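Local atomic coordinates of beta 1-3 glucanase (Clostridium beijerinckii NCIMB 8052, PDB entry 5H4E), a protein that probably hydrolyses beta-1,3-glucans, as a glycoside hydrolase domain of family GH64. Residues D247-Y251 with D294-I299; I273-P277 with G287-G291; F72-F78 with P104-V109; K65-D69 with T127-N131. All coordinates share one frame. Residues are numbered along the deposited sequence.

Contact 1 (D247-Y251 with D294-I299); sequences DRGTY and DDEKAI
Asp295 OD1 takes the two strongest bonds of this strand-on-helix contact, in which the turn of the beta-hairpin 242-246/249-256 and the strand leading out of it, in a four-stranded antiparallel sheet, meet the first turns of helix 294-309. Arg248 NH2 reaches Asp295 OD1 at 3.0 Å, a nearly straight hydrogen bond within a salt bridge, and Tyr251 OH donates to Asp295 OD1 at 2.7 Å. Arg248 NE closes the triangle by donating to Tyr251 OH at 3.2 Å. Lys264 brings a second positive charge to Asp295. At Gly249, phi 142° and psi -167°, a CB would jam against Arg248 O, which calls for glycine. The CA atoms of Arg248 and Asp295 stand 8.0 Å apart, those of Tyr251 and Ile299 7.8 Å. Arg248 CD rests 3.4 Å from Ala298 CB. Tyr251, chi1 m and chi2 -91°, offers a ring face to Ile299: a CH-pi contact puts Ile299 CG1 4.0 Å from the Tyr251 ring centroid, while Ile299 CD1 lies 3.5 Å from Tyr251 CD1.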
loop_
_atom_site.group_PDB
_atom_site.type_symbol
_atom_site.label_atom_id
_atom_site.label_comp_id
_atom_site.label_asym_id
_atom_site.label_seq_id
_atom_site.Cartn_x
_atom_site.Cartn_y
_atom_site.Cartn_z
ATOM N N ASP A 247 0.063 22.266 -0.545
ATOM C CA ASP A 247 -0.938 22.839 -1.442
ATOM C C ASP A 247 -2.130 23.435 -0.687
ATOM O O ASP A 247 -2.661 24.473 -1.086
ATOM C CB ASP A 247 -1.428 21.785 -2.444
ATOM C CG ASP A 247 -0.469 21.592 -3.604
ATOM O OD1 ASP A 247 0.680 22.075 -3.517
ATOM O OD2 ASP A 247 -0.860 20.951 -4.606
ATOM N N ARG A 248 -2.530 22.788 0.408
ATOM C CA ARG A 248 -3.711 23.189 1.174
ATOM C C ARG A 248 -3.538 24.513 1.917
ATOM O O ARG A 248 -4.527 25.166 2.277
ATOM C CB ARG A 248 -4.083 22.107 2.184
ATOM C CG ARG A 248 -4.367 20.766 1.573
ATOM C CD ARG A 248 -4.896 19.816 2.625
ATOM N NE ARG A 248 -6.016 20.375 3.382
ATOM C CZ ARG A 248 -7.292 20.236 3.042
ATOM N NH1 ARG A 248 -7.619 19.547 1.955
ATOM N NH2 ARG A 248 -8.244 20.777 3.791
ATOM N N GLY A 249 -2.286 24.894 2.162
ATOM C CA GLY A 249 -1.989 26.146 2.834
ATOM C C GLY A 249 -0.817 25.997 3.780
ATOM O O GLY A 249 -0.096 24.997 3.730
ATOM N N THR A 250 -0.626 26.990 4.645
ATOM C CA THR A 250 0.455 26.935 5.624
ATOM C C THR A 250 -0.082 26.640 7.021
ATOM O O THR A 250 -0.962 27.348 7.541
ATOM C CB THR A 250 1.266 28.244 5.655
ATOM O OG1 THR A 250 1.786 28.511 4.348
ATOM C CG2 THR A 250 2.435 28.128 6.642
ATOM N N TYR A 251 0.456 25.583 7.618
ATOM C CA TYR A 251 0.058 25.155 8.947
ATOM C C TYR A 251 1.179 25.401 9.947
ATOM O O TYR A 251 2.346 25.231 9.619
ATOM C CB TYR A 251 -0.306 23.672 8.943
ATOM C CG TYR A 251 -1.449 23.307 8.027
ATOM C CD1 TYR A 251 -2.760 23.297 8.491
ATOM C CD2 TYR A 251 -1.217 22.953 6.697
ATOM C CE1 TYR A 251 -3.817 22.954 7.659
ATOM C CE2 TYR A 251 -2.269 22.613 5.849
ATOM C CZ TYR A 251 -3.563 22.611 6.339
ATOM O OH TYR A 251 -4.607 22.263 5.511
ATOM N N ASP A 294 -10.663 17.576 7.212
ATOM C CA ASP A 294 -9.724 17.485 6.084
ATOM C C ASP A 294 -8.355 18.103 6.398
ATOM O O ASP A 294 -7.319 17.631 5.908
ATOM C CB ASP A 294 -10.304 18.158 4.841
ATOM C CG ASP A 294 -11.389 17.328 4.175
ATOM O OD1 ASP A 294 -11.768 16.281 4.742
ATOM O OD2 ASP A 294 -11.862 17.735 3.089
ATOM N N ASP A 295 -8.345 19.149 7.217
ATOM C CA ASP A 295 -7.083 19.801 7.577
ATOM C C ASP A 295 -6.274 18.911 8.499
ATOM O O ASP A 295 -5.065 18.750 8.331
ATOM C CB ASP A 295 -7.336 21.146 8.254
ATOM C CG ASP A 295 -7.759 22.216 7.279
ATOM O OD1 ASP A 295 -7.181 22.294 6.169
ATOM O OD2 ASP A 295 -8.677 22.991 7.629
ATOM N N GLU A 296 -6.955 18.342 9.484
ATOM C CA GLU A 296 -6.310 17.467 10.449
ATOM C C GLU A 296 -5.771 16.219 9.756
ATOM O O GLU A 296 -4.682 15.734 10.082
ATOM C CB GLU A 296 -7.289 17.116 11.576
ATOM C CG GLU A 296 -7.563 18.320 12.519
ATOM C CD GLU A 296 -8.646 18.058 13.558
ATOM O OE1 GLU A 296 -9.680 17.439 13.216
ATOM O OE2 GLU A 296 -8.464 18.475 14.722
ATOM N N LYS A 297 -6.528 15.715 8.784
ATOM C CA LYS A 297 -6.098 14.557 8.006
ATOM C C LYS A 297 -4.787 14.848 7.264
ATOM O O LYS A 297 -3.823 14.084 7.358
ATOM C CB LYS A 297 -7.203 14.140 7.024
ATOM C CG LYS A 297 -8.330 13.324 7.675
ATOM C CD LYS A 297 -9.416 12.942 6.664
ATOM C CE LYS A 297 -10.290 11.774 7.149
ATOM N NZ LYS A 297 -11.227 12.099 8.283
ATOM N N ALA A 298 -4.744 15.973 6.565
ATOM C CA ALA A 298 -3.545 16.374 5.830
ATOM C C ALA A 298 -2.355 16.638 6.748
ATOM O O ALA A 298 -1.218 16.296 6.411
ATOM C CB ALA A 298 -3.828 17.590 5.005
ATOM N N ILE A 299 -2.615 17.268 7.891
ATOM C CA ILE A 299 -1.574 17.490 8.898
ATOM C C ILE A 299 -1.033 16.170 9.436
ATOM O O ILE A 299 0.182 15.987 9.550
ATOM C CB ILE A 299 -2.092 18.324 10.083
ATOM C CG1 ILE A 299 -2.239 19.791 9.682
ATOM C CG2 ILE A 299 -1.167 18.163 11.300
ATOM C CD1 ILE A 299 -3.129 20.579 10.617
#

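Contact 2 (I273-P277 with G287-G291); sequences IHGKP and GIFDG
Apolar contacts make up most of this meeting, with Ile288 at their centre. Its side chain, chi1 p and chi2 t, pushes into the curve of segment 273-277, so that Ile288 CD1 lies 3.8 Å from Ile273 CG2 and 3.7 Å from Pro277 CD. Beside it Phe289, chi1 m, brings its ring edge to Ile273, with CE1 4.3 Å from Ile273 CD1, and sets CE2 3.7 Å from Pro277 CB. Side chain meets backbone as well: Ile288 CG2 is 3.2 Å from His274 O, and Ile288 CD1 is 3.4 Å from Gly275 O. At Gly275, phi 110° and psi 177°, a CB would be jammed against His274 O, which calls for glycine. The two segments flank helix 279-284 in the connection from the edge strand 271-273 of a four-stranded antiparallel sheet to helix 294-309, whose Lys300 and Val303 touch both Ile273 and Phe289. Residues 288-289 form a short 3-10 segment, with Asp290 N donating to Gly287 O at 2.9 Å. The polar link between the segments is a water: it accepts from His274 N at 2.9 Å and donates to Ile288 O at 2.7 Å, with His274 CA 6.1 Å from Ile288 CA.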
loop_
_atom_site.group_PDB
_atom_site.type_symbol
_atom_site.label_atom_id
_atom_site.label_comp_id
_atom_site.label_asym_id
_atom_site.label_seq_id
_atom_site.Cartn_x
_atom_site.Cartn_y
_atom_site.Cartn_z
ATOM N N ILE A 273 -3.659 16.866 16.460
ATOM C CA ILE A 273 -3.298 15.465 16.605
ATOM C C ILE A 273 -3.478 15.155 18.089
ATOM O O ILE A 273 -2.789 15.718 18.943
ATOM C CB ILE A 273 -1.860 15.143 16.163
ATOM C CG1 ILE A 273 -1.593 15.620 14.742
ATOM C CG2 ILE A 273 -1.593 13.655 16.266
ATOM C CD1 ILE A 273 -0.212 15.251 14.258
ATOM N N HIS A 274 -4.434 14.288 18.404
ATOM C CA HIS A 274 -4.718 13.953 19.793
ATOM C C HIS A 274 -3.790 12.888 20.351
ATOM O O HIS A 274 -3.997 11.697 20.155
ATOM C CB HIS A 274 -6.177 13.513 19.924
ATOM C CG HIS A 274 -7.148 14.586 19.551
ATOM N ND1 HIS A 274 -7.544 15.566 20.434
ATOM C CD2 HIS A 274 -7.773 14.858 18.382
ATOM C CE1 HIS A 274 -8.384 16.388 19.830
ATOM N NE2 HIS A 274 -8.540 15.980 18.584
ATOM N N GLY A 275 -2.751 13.326 21.052
ATOM C CA GLY A 275 -1.831 12.407 21.687
ATOM C C GLY A 275 -0.457 12.357 21.050
ATOM O O GLY A 275 -0.180 13.023 20.041
ATOM N N LYS A 276 0.410 11.567 21.673
ATOM C CA LYS A 276 1.760 11.335 21.194
ATOM C C LYS A 276 1.837 9.931 20.591
ATOM O O LYS A 276 1.445 8.955 21.240
ATOM C CB LYS A 276 2.760 11.500 22.333
ATOM C CG LYS A 276 4.171 11.130 21.965
ATOM C CD LYS A 276 5.163 11.517 23.052
ATOM C CE LYS A 276 4.997 10.672 24.290
ATOM N NZ LYS A 276 5.975 11.090 25.330
ATOM N N PRO A 277 2.324 9.824 19.342
ATOM C CA PRO A 277 2.257 8.534 18.631
ATOM C C PRO A 277 3.178 7.446 19.189
ATOM O O PRO A 277 4.244 7.742 19.731
ATOM C CB PRO A 277 2.672 8.900 17.200
ATOM C CG PRO A 277 3.527 10.114 17.351
ATOM C CD PRO A 277 2.955 10.880 18.526
ATOM N N GLY A 287 -4.236 4.793 14.224
ATOM C CA GLY A 287 -4.355 5.306 15.579
ATOM C C GLY A 287 -4.630 6.799 15.594
ATOM O O GLY A 287 -5.591 7.259 14.974
ATOM N N ILE A 288 -3.771 7.567 16.266
ATOM C CA ILE A 288 -3.983 9.009 16.368
ATOM C C ILE A 288 -3.805 9.704 15.018
ATOM O O ILE A 288 -4.274 10.827 14.821
ATOM C CB ILE A 288 -3.045 9.660 17.428
ATOM C CG1 ILE A 288 -1.590 9.706 16.958
ATOM C CG2 ILE A 288 -3.152 8.916 18.749
ATOM C CD1 ILE A 288 -0.659 10.363 17.997
ATOM N N PHE A 289 -3.163 9.018 14.072
ATOM C CA PHE A 289 -3.005 9.556 12.722
ATOM C C PHE A 289 -4.266 9.321 11.873
ATOM O O PHE A 289 -4.341 9.769 10.723
ATOM C CB PHE A 289 -1.771 8.941 12.049
ATOM C CG PHE A 289 -0.459 9.416 12.632
ATOM C CD1 PHE A 289 -0.204 10.774 12.783
ATOM C CD2 PHE A 289 0.505 8.504 13.053
ATOM C CE1 PHE A 289 1.002 11.220 13.317
ATOM C CE2 PHE A 289 1.705 8.932 13.583
ATOM C CZ PHE A 289 1.957 10.303 13.723
ATOM N N ASP A 290 -5.248 8.621 12.442
ATOM C CA ASP A 290 -6.555 8.434 11.794
ATOM C C ASP A 290 -7.560 9.483 12.251
ATOM O O ASP A 290 -7.483 9.974 13.378
ATOM C CB ASP A 290 -7.137 7.045 12.090
ATOM C CG ASP A 290 -6.467 5.947 11.290
ATOM O OD1 ASP A 290 -5.919 6.259 10.210
ATOM O OD2 ASP A 290 -6.508 4.775 11.738
ATOM N N GLY A 291 -8.508 9.806 11.376
ATOM C CA GLY A 291 -9.644 10.633 11.745
ATOM C C GLY A 291 -9.397 12.121 11.614
ATOM O O GLY A 291 -8.289 12.546 11.281
HETATM O O HOH W 1 -5.555 12.480 16.496
#

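Contact 3 (F72-F78 with P104-V109); sequences FNYSNYF and PLYIKV
Tyr74 lays one face of its ring over Tyr106 CB, a CH-pi contact with that carbon 3.8 Å from the Tyr74 ring centroid. Tyr74 CA is 5.0 Å from Lys108 CA, and the Lys108 side chain, chi1 t but bent at chi2 p, hydrogen-bonds through NZ to Asn73 O at 3.1 Å. Ser75, chi1 p, gives a short hydrogen bond from OG to Ile107 O, 2.6 Å; Ser75 N adds a weak one to Ile107 O at 3.2 Å. Here the end of hairpin strand 70-74 and the loop after it cross the approach to strand 108-111 of a second hairpin, their end-to-end directions 117° apart. A water joins them, donating to Ser75 O and Leu105 O, both 2.7 Å away, and accepting from Ile107 N at 2.6 Å. Beyond it Phe78, chi1 m, packs CG 3.7 Å from Pro104 CB, CZ 3.5 Å from Leu105 CB and CE2 3.7 Å from Ile107 CD1. Tyr77 OH, hydrogen-bonded to Asp56, lies 3.3 Å from Val109 CG2.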
loop_
_atom_site.group_PDB
_atom_site.type_symbol
_atom_site.label_atom_id
_atom_site.label_comp_id
_atom_site.label_asym_id
_atom_site.label_seq_id
_atom_site.Cartn_x
_atom_site.Cartn_y
_atom_site.Cartn_z
ATOM N N PHE A 72 -10.902 -25.464 5.297
ATOM C CA PHE A 72 -11.913 -24.488 4.887
ATOM C C PHE A 72 -12.071 -24.353 3.369
ATOM O O PHE A 72 -11.163 -24.689 2.604
ATOM C CB PHE A 72 -11.589 -23.108 5.471
ATOM C CG PHE A 72 -11.035 -23.146 6.867
ATOM C CD1 PHE A 72 -11.883 -23.134 7.967
ATOM C CD2 PHE A 72 -9.661 -23.175 7.082
ATOM C CE1 PHE A 72 -11.375 -23.161 9.265
ATOM C CE2 PHE A 72 -9.144 -23.202 8.377
ATOM C CZ PHE A 72 -10.007 -23.194 9.470
ATOM N N ASN A 73 -13.233 -23.844 2.953
ATOM C CA ASN A 73 -13.523 -23.521 1.553
ATOM C C ASN A 73 -13.407 -22.020 1.283
ATOM O O ASN A 73 -13.820 -21.203 2.107
ATOM C CB ASN A 73 -14.935 -23.976 1.159
ATOM C CG ASN A 73 -15.063 -25.486 1.036
ATOM O OD1 ASN A 73 -14.070 -26.214 1.016
ATOM N ND2 ASN A 73 -16.301 -25.961 0.923
ATOM N N TYR A 74 -12.885 -21.652 0.117
ATOM C CA TYR A 74 -12.731 -20.233 -0.208
ATOM C C TYR A 74 -13.293 -19.913 -1.572
ATOM O O TYR A 74 -13.331 -20.774 -2.444
ATOM C CB TYR A 74 -11.261 -19.823 -0.164
ATOM C CG TYR A 74 -10.579 -20.131 1.147
ATOM C CD1 TYR A 74 -10.084 -21.406 1.411
ATOM C CD2 TYR A 74 -10.417 -19.144 2.116
ATOM C CE1 TYR A 74 -9.450 -21.697 2.608
ATOM C CE2 TYR A 74 -9.784 -19.425 3.317
ATOM C CZ TYR A 74 -9.307 -20.708 3.556
ATOM O OH TYR A 74 -8.680 -20.992 4.749
ATOM N N SER A 75 -13.708 -18.664 -1.758
ATOM C CA SER A 75 -14.154 -18.188 -3.062
ATOM C C SER A 75 -13.072 -18.398 -4.111
ATOM O O SER A 75 -11.923 -18.720 -3.792
ATOM C CB SER A 75 -14.514 -16.714 -3.001
ATOM O OG SER A 75 -13.356 -15.943 -2.711
ATOM N N ASN A 76 -13.433 -18.216 -5.368
ATOM C CA ASN A 76 -12.459 -18.381 -6.426
ATOM C C ASN A 76 -12.741 -17.366 -7.511
ATOM O O ASN A 76 -13.412 -17.654 -8.508
ATOM C CB ASN A 76 -12.475 -19.800 -6.977
ATOM C CG ASN A 76 -11.313 -20.067 -7.914
ATOM O OD1 ASN A 76 -10.442 -19.212 -8.105
ATOM N ND2 ASN A 76 -11.292 -21.255 -8.509
ATOM N N TYR A 77 -12.240 -16.156 -7.289
ATOM C CA TYR A 77 -12.456 -15.066 -8.215
ATOM C C TYR A 77 -11.301 -14.938 -9.197
ATOM O O TYR A 77 -11.258 -13.991 -9.984
ATOM C CB TYR A 77 -12.631 -13.755 -7.453
ATOM C CG TYR A 77 -13.809 -13.694 -6.494
ATOM C CD1 TYR A 77 -14.988 -14.398 -6.734
ATOM C CD2 TYR A 77 -13.740 -12.902 -5.360
ATOM C CE1 TYR A 77 -16.066 -14.315 -5.846
ATOM C CE2 TYR A 77 -14.792 -12.800 -4.492
ATOM C CZ TYR A 77 -15.953 -13.508 -4.728
ATOM O OH TYR A 77 -16.987 -13.377 -3.826
ATOM N N PHE A 78 -10.373 -15.895 -9.152
ATOM C CA PHE A 78 -9.128 -15.807 -9.912
ATOM C C PHE A 78 -9.225 -16.377 -11.312
ATOM O O PHE A 78 -10.049 -17.254 -11.589
ATOM C CB PHE A 78 -8.002 -16.504 -9.139
ATOM C CG PHE A 78 -7.474 -15.675 -8.014
ATOM C CD1 PHE A 78 -6.359 -14.865 -8.199
ATOM C CD2 PHE A 78 -8.131 -15.637 -6.798
ATOM C CE1 PHE A 78 -5.886 -14.064 -7.164
ATOM C CE2 PHE A 78 -7.658 -14.843 -5.767
ATOM C CZ PHE A 78 -6.537 -14.054 -5.957
ATOM N N PRO A 104 -3.654 -19.725 -7.139
ATOM C CA PRO A 104 -4.410 -18.535 -6.759
ATOM C C PRO A 104 -4.398 -18.339 -5.251
ATOM O O PRO A 104 -4.087 -19.263 -4.499
ATOM C CB PRO A 104 -5.824 -18.847 -7.263
ATOM C CG PRO A 104 -5.894 -20.331 -7.202
ATOM C CD PRO A 104 -4.538 -20.802 -7.624
ATOM N N LEU A 105 -4.754 -17.142 -4.817
ATOM C CA LEU A 105 -4.870 -16.856 -3.394
ATOM C C LEU A 105 -6.160 -17.454 -2.857
ATOM O O LEU A 105 -7.101 -17.715 -3.619
ATOM C CB LEU A 105 -4.827 -15.347 -3.147
ATOM C CG LEU A 105 -3.513 -14.686 -3.571
ATOM C CD1 LEU A 105 -3.541 -13.202 -3.290
ATOM C CD2 LEU A 105 -2.389 -15.351 -2.797
ATOM N N TYR A 106 -6.187 -17.702 -1.553
ATOM C CA TYR A 106 -7.403 -18.157 -0.883
ATOM C C TYR A 106 -8.108 -16.986 -0.203
ATOM O O TYR A 106 -7.693 -16.545 0.875
ATOM C CB TYR A 106 -7.087 -19.224 0.159
ATOM C CG TYR A 106 -6.403 -20.457 -0.364
ATOM C CD1 TYR A 106 -7.134 -21.522 -0.888
ATOM C CD2 TYR A 106 -5.024 -20.577 -0.307
ATOM C CE1 TYR A 106 -6.507 -22.659 -1.357
ATOM C CE2 TYR A 106 -4.383 -21.711 -0.772
ATOM C CZ TYR A 106 -5.130 -22.754 -1.290
ATOM O OH TYR A 106 -4.485 -23.877 -1.748
ATOM N N ILE A 107 -9.164 -16.482 -0.837
ATOM C CA ILE A 107 -9.903 -15.346 -0.307
ATOM C C ILE A 107 -11.241 -15.785 0.299
ATOM O O ILE A 107 -12.105 -16.307 -0.409
ATOM C CB ILE A 107 -10.151 -14.291 -1.411
ATOM C CG1 ILE A 107 -8.811 -13.694 -1.878
ATOM C CG2 ILE A 107 -11.112 -13.230 -0.925
ATOM C CD1 ILE A 107 -8.935 -12.711 -3.031
ATOM N N LYS A 108 -11.398 -15.572 1.604
ATOM C CA LYS A 108 -12.631 -15.914 2.324
ATOM C C LYS A 108 -13.656 -14.774 2.301
ATOM O O LYS A 108 -13.398 -13.697 2.841
ATOM C CB LYS A 108 -12.303 -16.277 3.778
ATOM C CG LYS A 108 -13.468 -16.829 4.606
ATOM C CD LYS A 108 -13.783 -18.261 4.212
ATOM C CE LYS A 108 -14.596 -18.982 5.285
ATOM N NZ LYS A 108 -14.651 -20.452 4.997
ATOM N N VAL A 109 -14.821 -15.008 1.699
ATOM C CA VAL A 109 -15.889 -14.006 1.740
ATOM C C VAL A 109 -16.605 -14.109 3.087
ATOM O O VAL A 109 -16.792 -15.206 3.611
ATOM C CB VAL A 109 -16.917 -14.178 0.586
ATOM C CG1 VAL A 109 -17.966 -13.057 0.633
ATOM C CG2 VAL A 109 -16.216 -14.195 -0.763
HETATM O O HOH W 2 -9.755 -17.146 -3.327
#

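Contact 4 (K65-D69 with T127-N131); sequences KTTPD and TSDPN
The turn of a two-stranded beta-hairpin, strands 63-67 and 70-74, packs here at the surface against the loop leading into strand 136-144. The two backbones approach most nearly at Thr67 and Ser128, whose CA atoms are 5.7 Å apart; there Thr67 CB sits 3.3 Å from Ser128 O. Thr67 CG2 lies 4.0 Å from Pro130 CA, and Lys65, chi1 t and chi2 p, sets its CG 3.9 Å from Pro130 CB. On the turn itself, Pro68 CB is 3.7 Å from Ser128 OG and Asp69 OD2 is 3.3 Å from Ser128 CB. The segments meet by van der Waals contact, with no direct hydrogen bond between them. Each backbone is shaped by a side-chain-stabilised turn of its own. In the hairpin, Thr67 with chi1 p accepts from Asp69 N through OG1 at 3.2 Å, an ST turn that bends the chain at Pro68 (phi -61°, psi -16°). In the loop, Asp129 OD1 accepts from Asn131 N at 2.9 Å, an Asx turn around Pro130 (phi -64°, psi -17°), and also from Asn131 ND2 at 3.0 Å. Pro130 touches Tyr74 and Tyr106 too, while Asn131 OD1 accepts a hydrogen bond from Tyr106 N.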
loop_
_atom_site.group_PDB
_atom_site.type_symbol
_atom_site.label_atom_id
_atom_site.label_comp_id
_atom_site.label_asym_id
_atom_site.label_seq_id
_atom_site.Cartn_x
_atom_site.Cartn_y
_atom_site.Cartn_z
ATOM N N LYS A 65 -8.470 -25.555 1.524
ATOM C CA LYS A 65 -7.129 -25.591 2.101
ATOM C C LYS A 65 -7.172 -26.078 3.544
ATOM O O LYS A 65 -8.043 -25.672 4.320
ATOM C CB LYS A 65 -6.480 -24.204 2.020
ATOM C CG LYS A 65 -5.129 -24.080 2.716
ATOM C CD LYS A 65 -4.010 -24.742 1.933
ATOM C CE LYS A 65 -2.653 -24.470 2.597
ATOM N NZ LYS A 65 -1.577 -25.399 2.103
ATOM N N THR A 66 -6.242 -26.962 3.896
ATOM C CA THR A 66 -6.078 -27.382 5.285
ATOM C C THR A 66 -4.918 -26.646 5.942
ATOM O O THR A 66 -3.771 -26.787 5.513
ATOM C CB THR A 66 -5.832 -28.891 5.394
ATOM O OG1 THR A 66 -6.943 -29.597 4.821
ATOM C CG2 THR A 66 -5.643 -29.295 6.861
ATOM N N THR A 67 -5.225 -25.862 6.975
ATOM C CA THR A 67 -4.212 -25.127 7.727
ATOM C C THR A 67 -4.041 -25.813 9.083
ATOM O O THR A 67 -4.770 -26.762 9.380
ATOM C CB THR A 67 -4.608 -23.637 7.901
ATOM O OG1 THR A 67 -5.674 -23.521 8.848
ATOM C CG2 THR A 67 -5.054 -23.053 6.580
ATOM N N PRO A 68 -3.077 -25.365 9.910
ATOM C CA PRO A 68 -3.012 -26.003 11.238
ATOM C C PRO A 68 -4.301 -25.828 12.066
ATOM O O PRO A 68 -4.508 -26.549 13.045
ATOM C CB PRO A 68 -1.822 -25.292 11.905
ATOM C CG PRO A 68 -0.930 -24.933 10.752
ATOM C CD PRO A 68 -1.871 -24.560 9.625
ATOM N N ASP A 69 -5.159 -24.892 11.669
ATOM C CA ASP A 69 -6.347 -24.580 12.454
ATOM C C ASP A 69 -7.613 -25.247 11.927
ATOM O O ASP A 69 -8.680 -25.116 12.533
ATOM C CB ASP A 69 -6.550 -23.066 12.525
ATOM C CG ASP A 69 -5.511 -22.383 13.391
ATOM O OD1 ASP A 69 -4.887 -23.070 14.240
ATOM O OD2 ASP A 69 -5.334 -21.154 13.241
ATOM N N THR A 127 0.248 -17.192 11.191
ATOM C CA THR A 127 1.032 -18.230 10.514
ATOM C C THR A 127 0.141 -19.345 9.986
ATOM O O THR A 127 0.559 -20.118 9.118
ATOM C CB THR A 127 2.129 -18.855 11.430
ATOM O OG1 THR A 127 1.580 -19.139 12.722
ATOM C CG2 THR A 127 3.313 -17.893 11.590
ATOM N N SER A 128 -1.093 -19.413 10.473
ATOM C CA SER A 128 -2.046 -20.386 9.947
ATOM C C SER A 128 -2.950 -19.832 8.838
ATOM O O SER A 128 -3.924 -20.477 8.439
ATOM C CB SER A 128 -2.890 -20.944 11.090
ATOM O OG SER A 128 -2.046 -21.612 12.013
ATOM N N ASP A 129 -2.621 -18.651 8.322
ATOM C CA ASP A 129 -3.319 -18.130 7.145
ATOM C C ASP A 129 -3.108 -19.072 5.952
ATOM O O ASP A 129 -2.012 -19.584 5.753
ATOM C CB ASP A 129 -2.824 -16.723 6.807
ATOM C CG ASP A 129 -3.719 -16.012 5.792
ATOM O OD1 ASP A 129 -3.535 -16.233 4.580
ATOM O OD2 ASP A 129 -4.604 -15.231 6.202
ATOM N N PRO A 130 -4.160 -19.304 5.155
ATOM C CA PRO A 130 -4.085 -20.217 4.003
ATOM C C PRO A 130 -3.125 -19.751 2.911
ATOM O O PRO A 130 -2.724 -20.548 2.059
ATOM C CB PRO A 130 -5.524 -20.226 3.470
ATOM C CG PRO A 130 -6.105 -18.944 3.937
ATOM C CD PRO A 130 -5.502 -18.711 5.290
ATOM N N ASN A 131 -2.757 -18.475 2.947
ATOM C CA ASN A 131 -1.924 -17.888 1.906
ATOM C C ASN A 131 -0.444 -17.800 2.271
ATOM O O ASN A 131 0.351 -17.252 1.508
ATOM C CB ASN A 131 -2.442 -16.493 1.561
ATOM C CG ASN A 131 -3.863 -16.520 1.042
ATOM O OD1 ASN A 131 -4.103 -16.872 -0.110
ATOM N ND2 ASN A 131 -4.811 -16.150 1.889
#

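The four contacts fall into two touching pairs. Contacts 3 and 4, centres 13 Å apart, come first in the chain and share the hairpin 63-67/70-74; contact 3 lies within the span of contact 4. Contacts 1 and 2, centres 15 Å apart, follow, contact 2 inside the span of contact 1; contact 1 joins the four-stranded sheet of strands 242-246, 249-256, 259-264 and 271-273 to helix 294-309, and contact 2, in the connection between them, packs on that helix through Ile273 and Phe289. Centres of different pairs are 34 to 43 Å apart, so the pairs belong to separate regions of the one glucanase domain, contact 1 lying across the chain's centre from contacts 3 and 4.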